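Local coordinates for methylenetetrahydrofolate--tRNA-(uracil-5-)-methyltransferase TrmFO (Thermus thermophilus, PDB 3G5S), which catalyses, probably in all tRNAs, the folate- and FAD-dependent methylation of uridine 54 at carbon 5, with NADH or NADPH as reductant, at residues A338-Y343 against A347-L352; E372-G377 against M393-G398. All coordinates share one frame; numbering follows the deposited sequence.

Contact 1: residues A338-Y343 against A347-L352; sequences AGVEGY and AATGFL. With FAD (flavin-adenine dinucleotide), chain B.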
loop_
_atom_site.group_PDB
_atom_site.type_symbol
_atom_site.label_atom_id
_atom_site.label_comp_id
_atom_site.label_asym_id
_atom_site.label_seq_id
_atom_site.Cartn_x
_atom_site.Cartn_y
_atom_site.Cartn_z
ATOM N N ALA A 338 6.195 1.957 -5.799
ATOM C CA ALA A 338 6.525 2.855 -4.691
ATOM C C ALA A 338 6.176 2.295 -3.317
ATOM O O ALA A 338 6.454 2.944 -2.306
ATOM C CB ALA A 338 5.835 4.202 -4.880
ATOM N N GLY A 339 5.545 1.125 -3.261
ATOM C CA GLY A 339 5.239 0.523 -1.976
ATOM C C GLY A 339 3.797 0.629 -1.508
ATOM O O GLY A 339 3.525 0.359 -0.336
ATOM N N VAL A 340 2.876 1.001 -2.396
ATOM C CA VAL A 340 1.462 0.957 -2.053
ATOM C C VAL A 340 0.805 -0.273 -2.658
ATOM O O VAL A 340 1.415 -1.014 -3.439
ATOM C CB VAL A 340 0.692 2.248 -2.427
ATOM C CG1 VAL A 340 1.325 3.453 -1.766
ATOM C CG2 VAL A 340 0.554 2.421 -3.935
ATOM N N GLU A 341 -0.446 -0.489 -2.261
ATOM C CA GLU A 341 -1.258 -1.585 -2.748
ATOM C C GLU A 341 -2.650 -1.038 -2.976
ATOM O O GLU A 341 -3.178 -0.320 -2.127
ATOM C CB GLU A 341 -1.308 -2.703 -1.709
ATOM C CG GLU A 341 -2.413 -3.725 -1.907
ATOM C CD GLU A 341 -2.326 -4.471 -3.219
ATOM O OE1 GLU A 341 -1.297 -4.369 -3.923
ATOM O OE2 GLU A 341 -3.302 -5.186 -3.543
ATOM N N GLY A 342 -3.244 -1.380 -4.119
ATOM C CA GLY A 342 -4.618 -1.023 -4.426
ATOM C C GLY A 342 -4.719 -0.133 -5.652
ATOM O O GLY A 342 -3.854 0.718 -5.889
ATOM N N TYR A 343 -5.780 -0.315 -6.436
ATOM C CA TYR A 343 -5.943 0.488 -7.649
ATOM C C TYR A 343 -5.961 1.978 -7.333
ATOM O O TYR A 343 -5.290 2.777 -7.983
ATOM C CB TYR A 343 -7.227 0.148 -8.404
ATOM C CG TYR A 343 -7.442 -1.304 -8.774
ATOM C CD1 TYR A 343 -6.544 -1.999 -9.575
ATOM C CD2 TYR A 343 -8.591 -1.961 -8.359
ATOM C CE1 TYR A 343 -6.779 -3.325 -9.920
ATOM C CE2 TYR A 343 -8.835 -3.273 -8.699
ATOM C CZ TYR A 343 -7.929 -3.955 -9.479
ATOM O OH TYR A 343 -8.179 -5.265 -9.822
ATOM N N ALA A 347 -3.351 4.991 -8.243
ATOM C CA ALA A 347 -3.724 6.217 -8.933
ATOM C C ALA A 347 -3.369 7.464 -8.118
ATOM O O ALA A 347 -2.873 8.448 -8.660
ATOM C CB ALA A 347 -5.212 6.195 -9.277
ATOM N N ALA A 348 -3.621 7.420 -6.814
ATOM C CA ALA A 348 -3.409 8.587 -5.967
ATOM C C ALA A 348 -1.926 8.949 -5.841
ATOM O O ALA A 348 -1.557 10.131 -5.887
ATOM C CB ALA A 348 -4.045 8.373 -4.600
ATOM N N THR A 349 -1.077 7.941 -5.679
ATOM C CA THR A 349 0.349 8.211 -5.698
ATOM C C THR A 349 0.802 8.678 -7.086
ATOM O O THR A 349 1.709 9.495 -7.186
ATOM C CB THR A 349 1.187 7.024 -5.178
ATOM O OG1 THR A 349 0.920 5.850 -5.952
ATOM C CG2 THR A 349 0.907 6.765 -3.684
ATOM N N GLY A 350 0.172 8.175 -8.145
ATOM C CA GLY A 350 0.436 8.694 -9.483
ATOM C C GLY A 350 0.133 10.182 -9.593
ATOM O O GLY A 350 0.917 10.952 -10.155
ATOM N N PHE A 351 -1.006 10.592 -9.041
ATOM C CA PHE A 351 -1.337 12.006 -8.992
ATOM C C PHE A 351 -0.216 12.816 -8.333
ATOM O O PHE A 351 0.223 13.834 -8.869
ATOM C CB PHE A 351 -2.664 12.215 -8.247
ATOM C CG PHE A 351 -2.863 13.622 -7.757
ATOM C CD1 PHE A 351 -3.195 14.644 -8.635
ATOM C CD2 PHE A 351 -2.694 13.927 -6.422
ATOM C CE1 PHE A 351 -3.351 15.947 -8.195
ATOM C CE2 PHE A 351 -2.859 15.233 -5.968
ATOM C CZ PHE A 351 -3.189 16.239 -6.859
ATOM N N LEU A 352 0.246 12.379 -7.167
ATOM C CA LEU A 352 1.241 13.158 -6.438
ATOM C C LEU A 352 2.587 13.187 -7.160
ATOM O O LEU A 352 3.236 14.232 -7.252
ATOM C CB LEU A 352 1.398 12.670 -5.000
ATOM C CG LEU A 352 2.365 13.501 -4.150
ATOM C CD1 LEU A 352 1.952 14.964 -4.042
ATOM C CD2 LEU A 352 2.532 12.898 -2.777
HETATM P PA FAD B . -0.067 -1.567 -13.137
HETATM O O1A FAD B . 0.262 -3.030 -13.213
HETATM O O2A FAD B . -1.507 -1.160 -13.184
HETATM O O5B FAD B . 0.691 -0.753 -14.283
HETATM C C5B FAD B . 2.058 -0.974 -14.568
HETATM C C4B FAD B . 2.238 -0.816 -16.065
HETATM O O4B FAD B . 3.622 -0.815 -16.372
HETATM C C3B FAD B . 1.623 -1.981 -16.838
HETATM O O3B FAD B . 0.759 -1.510 -17.854
HETATM C C2B FAD B . 2.828 -2.723 -17.417
HETATM O O2B FAD B . 2.597 -3.343 -18.666
HETATM C C1B FAD B . 3.847 -1.607 -17.541
HETATM N N9A FAD B . 5.272 -1.968 -17.501
HETATM C C8A FAD B . 5.908 -2.784 -16.606
HETATM N N7A FAD B . 7.232 -2.759 -16.864
HETATM C C5A FAD B . 7.440 -1.921 -17.915
HETATM C C6A FAD B . 8.576 -1.515 -18.601
HETATM N N6A FAD B . 9.813 -1.804 -18.173
HETATM N N1A FAD B . 8.434 -0.630 -19.635
HETATM C C2A FAD B . 7.199 -0.163 -20.017
HETATM N N3A FAD B . 6.064 -0.555 -19.344
HETATM C C4A FAD B . 6.211 -1.423 -18.321
HETATM N N1 FAD B . -5.540 -4.164 -6.565
HETATM C C2 FAD B . -6.780 -3.918 -6.033
HETATM O O2 FAD B . -7.032 -2.833 -5.511
HETATM N N3 FAD B . -7.751 -4.899 -6.091
HETATM C C4 FAD B . -7.521 -6.133 -6.676
HETATM O O4 FAD B . -8.414 -6.988 -6.716
HETATM C C4X FAD B . -6.257 -6.370 -7.215
HETATM N N5 FAD B . -5.962 -7.579 -7.804
HETATM C C5X FAD B . -4.709 -7.793 -8.340
HETATM C C6 FAD B . -4.427 -9.015 -8.942
HETATM C C7 FAD B . -3.172 -9.261 -9.480
HETATM C C7M FAD B . -2.874 -10.585 -10.129
HETATM C C8 FAD B . -2.197 -8.271 -9.422
HETATM C C8M FAD B . -0.835 -8.523 -10.004
HETATM C C9 FAD B . -2.476 -7.045 -8.823
HETATM C C9A FAD B . -3.733 -6.797 -8.276
HETATM N N10 FAD B . -4.009 -5.582 -7.662
HETATM C C10 FAD B . -5.277 -5.381 -7.151
HETATM C "C1'" FAD B . -2.881 -4.809 -7.017
HETATM C "C2'" FAD B . -2.682 -3.392 -7.582
HETATM O "O2'" FAD B . -3.544 -2.443 -6.977
HETATM C "C3'" FAD B . -2.805 -3.354 -9.105
HETATM O "O3'" FAD B . -1.747 -4.140 -9.618
HETATM C "C4'" FAD B . -2.718 -1.944 -9.686
HETATM O "O4'" FAD B . -3.067 -2.019 -11.053
HETATM C "C5'" FAD B . -1.339 -1.324 -9.494
HETATM O "O5'" FAD B . -1.232 -0.155 -10.277
HETATM P P FAD B . 0.188 0.245 -10.896
HETATM O O1P FAD B . 1.226 0.345 -9.825
HETATM O O2P FAD B . -0.041 1.449 -11.750
HETATM O O3P FAD B . 0.606 -1.026 -11.785
#
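T349 OG1 has three hydrogen-bonding partners: G335 N donates to it, and the carbonyls of E345 and S346 share its one proton, while the threonine still meets V340 across the contact. With chi1 at 58°, OG1 sits between the backbone N and the carbonyl carbon, close to the preceding helical turn; this places CG2 anti to the carbonyl carbon, and T349 CG2 meets V340 CG1 tip to tip at 3.9 Å. Nearer the helix start, A347 N donates to Y343 O over 3.0 Å, a straight i to i+4 bond (N-H...O 169°) of the helix's first turn. G342 occupies the N-cap. Its phi of 118° would press a CB against the preceding carbonyl oxygen, and its own O pairs with S346 OG. The amides at this helix start face the cofactor: Y343 N donates to FAD O2 over 3.0 Å, and G342 N makes a weak, bent bond to FAD O2'. The Y343 ring turns one face to the flavin pyrimidine, FAD C2 lying 3.4 Å above the ring plane over its centre, with FAD O4' at the ring edge. Y343 OH bonds to S52 O, which fixes the far end of the ring. An alanine here lacks the ring and hydroxyl, which would probably leave the flavin pyrimidine without its aromatic cover and S52 O without its mate. The amide and the positive end of the helix dipole would be expected to stabilise negative charge at N1 and O2 of a reduced flavin. A last parallel strand, 331-333, leading through a loop into a helix whose N-terminus points at flavin O2 is characteristic of Rossmann-type FAD-binding domains of the glutathione reductase kind.

Contact 2: residues E372-G377 against M393-G398; sequences ESMLGG and MYANWG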
loop_
_atom_site.group_PDB
_atom_site.type_symbol
_atom_site.label_atom_id
_atom_site.label_comp_id
_atom_site.label_asym_id
_atom_site.label_seq_id
_atom_site.Cartn_x
_atom_site.Cartn_y
_atom_site.Cartn_z
ATOM N N GLU A 372 -3.459 14.563 7.926
ATOM C CA GLU A 372 -4.879 14.293 8.164
ATOM C C GLU A 372 -5.578 13.729 6.939
ATOM O O GLU A 372 -6.630 13.105 7.067
ATOM C CB GLU A 372 -5.621 15.553 8.612
ATOM C CG GLU A 372 -5.223 16.060 9.977
ATOM C CD GLU A 372 -3.855 16.713 9.998
ATOM O OE1 GLU A 372 -3.348 17.101 8.919
ATOM O OE2 GLU A 372 -3.297 16.850 11.113
ATOM N N SER A 373 -5.029 13.988 5.755
ATOM C CA SER A 373 -5.618 13.450 4.542
ATOM C C SER A 373 -5.159 12.016 4.365
ATOM O O SER A 373 -4.089 11.627 4.845
ATOM C CB SER A 373 -5.265 14.294 3.318
ATOM O OG SER A 373 -3.910 14.176 2.948
HETATM N N MSE A 374 -5.963 11.226 3.672
HETATM C CA MSE A 374 -5.585 9.837 3.460
HETATM C C MSE A 374 -4.371 9.735 2.528
HETATM O O MSE A 374 -3.453 8.956 2.785
HETATM C CB MSE A 374 -6.760 9.018 2.933
HETATM C CG MSE A 374 -6.500 7.520 2.860
HETATM SE SE MSE A 374 -5.945 6.727 4.562
HETATM C CE MSE A 374 -7.461 7.255 5.648
ATOM N N LEU A 375 -4.343 10.512 1.450
ATOM C CA LEU A 375 -3.167 10.465 0.582
ATOM C C LEU A 375 -1.926 10.912 1.356
ATOM O O LEU A 375 -0.859 10.310 1.235
ATOM C CB LEU A 375 -3.360 11.310 -0.678
ATOM C CG LEU A 375 -2.143 11.332 -1.610
ATOM C CD1 LEU A 375 -1.682 9.915 -1.977
ATOM C CD2 LEU A 375 -2.447 12.142 -2.855
ATOM N N GLY A 376 -2.064 11.964 2.155
ATOM C CA GLY A 376 -0.959 12.435 2.964
ATOM C C GLY A 376 -0.490 11.400 3.968
ATOM O O GLY A 376 0.705 11.182 4.151
ATOM N N GLY A 377 -1.434 10.755 4.639
ATOM C CA GLY A 377 -1.063 9.716 5.576
ATOM C C GLY A 377 -0.334 8.582 4.877
ATOM O O GLY A 377 0.639 8.043 5.401
HETATM N N MSE A 393 1.755 -0.894 1.599
HETATM C CA MSE A 393 0.677 -0.335 2.405
HETATM C C MSE A 393 -0.516 0.070 1.545
HETATM O O MSE A 393 -0.350 0.643 0.465
HETATM C CB MSE A 393 1.203 0.874 3.176
HETATM C CG MSE A 393 0.201 1.506 4.133
HETATM SE SE MSE A 393 -0.595 0.220 5.369
HETATM C CE MSE A 393 1.037 -0.569 6.047
ATOM N N TYR A 394 -1.714 -0.226 2.047
ATOM C CA TYR A 394 -2.942 0.295 1.465
ATOM C C TYR A 394 -3.623 1.271 2.419
ATOM O O TYR A 394 -3.240 1.376 3.588
ATOM C CB TYR A 394 -3.874 -0.818 0.990
ATOM C CG TYR A 394 -4.394 -1.805 2.018
ATOM C CD1 TYR A 394 -3.967 -3.125 2.015
ATOM C CD2 TYR A 394 -5.379 -1.444 2.927
ATOM C CE1 TYR A 394 -4.483 -4.051 2.912
ATOM C CE2 TYR A 394 -5.899 -2.365 3.838
ATOM C CZ TYR A 394 -5.447 -3.666 3.821
ATOM O OH TYR A 394 -5.947 -4.607 4.700
ATOM N N ALA A 395 -4.615 2.003 1.918
ATOM C CA ALA A 395 -5.283 3.024 2.723
ATOM C C ALA A 395 -6.012 2.404 3.914
ATOM O O ALA A 395 -6.744 1.432 3.760
ATOM C CB ALA A 395 -6.264 3.790 1.870
ATOM N N ASN A 396 -5.819 2.993 5.085
ATOM C CA ASN A 396 -6.483 2.542 6.301
ATOM C C ASN A 396 -6.439 3.667 7.329
ATOM O O ASN A 396 -5.626 4.590 7.218
ATOM C CB ASN A 396 -5.839 1.261 6.852
ATOM C CG ASN A 396 -4.426 1.485 7.338
ATOM O OD1 ASN A 396 -3.456 1.325 6.577
ATOM N ND2 ASN A 396 -4.290 1.886 8.588
ATOM N N TRP A 397 -7.307 3.584 8.330
ATOM C CA TRP A 397 -7.426 4.655 9.307
ATOM C C TRP A 397 -6.233 4.799 10.247
ATOM O O TRP A 397 -6.099 5.821 10.901
ATOM C CB TRP A 397 -8.720 4.520 10.106
ATOM C CG TRP A 397 -9.954 4.749 9.297
ATOM C CD1 TRP A 397 -10.976 3.868 9.101
ATOM C CD2 TRP A 397 -10.326 5.956 8.610
ATOM N NE1 TRP A 397 -11.959 4.444 8.331
ATOM C CE2 TRP A 397 -11.584 5.724 8.017
ATOM C CE3 TRP A 397 -9.714 7.201 8.432
ATOM C CZ2 TRP A 397 -12.244 6.701 7.260
ATOM C CZ3 TRP A 397 -10.371 8.170 7.681
ATOM C CH2 TRP A 397 -11.620 7.914 7.106
ATOM N N GLY A 398 -5.364 3.794 10.323
ATOM C CA GLY A 398 -4.162 3.923 11.129
ATOM C C GLY A 398 -3.159 4.946 10.611
ATOM O O GLY A 398 -2.270 5.367 11.352
#
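M374 and W397 cross at about a right angle, the terminal methyl of the first meeting the indole obliquely: M374 CE lies 3.6 Å from W397 CE3, on the six-membered part of the ring system. M374 is a selenomethionine, so selenium stands where the natural residue has sulfur. Its CG is anti to the backbone N (chi1 -172°), which sends the chain off the helix start, and bends at chi2 and chi3 (56° and 57°) then fold it along the opposing loop. Three successive atoms thereby find three successive residues. M374 CG packs on A395 CB at 3.9 Å, M374 SE reaches N396 O at 3.4 Å, and CE ends on the tryptophan. N396 O lies nearly on the extension of the CG-SE bond, which fits a weak chalcogen interaction or plain van der Waals contact; no hydrogen bond joins the segments. The indole is tethered at its polar side by W397 NE1, which donates to T61 O. S373 holds the helix end as N-cap, S373 OG accepting from G376 N at 3.0 Å, while the carboxylate of E70 takes the amides of M374 and L375. The helix start at 374-377 is thus wedged between helix 63-74, where M374 touches A63 and L66, and the loop 393-398, whose W397 packs on R413 and M416 of helix 409-429 and whose N396 touches V302 of strand 301-303.

Both contacts are buried, their centres 11 Å apart, yet only contact 1 touches the cofactor. There, polar backbone and hydroxyl bonds dominate around a helix start turned to the flavin; contact 2 is carried by one selenomethionine chain against a loop, with no hydrogen bond across it, its polar bonds lying within the helix cap or going to outside partners. The two are joined directly: M393 pairs with the loop 338-342 through its backbone N and O, G339 O to M393 N at 2.9 Å and E341 N to M393 O at 3.0 Å, both probable hydrogen bonds. Side chains add to this, V340 packing on L378 and L382 of helix 374-384, and E345 of helix 343-361 accepting from A395 N.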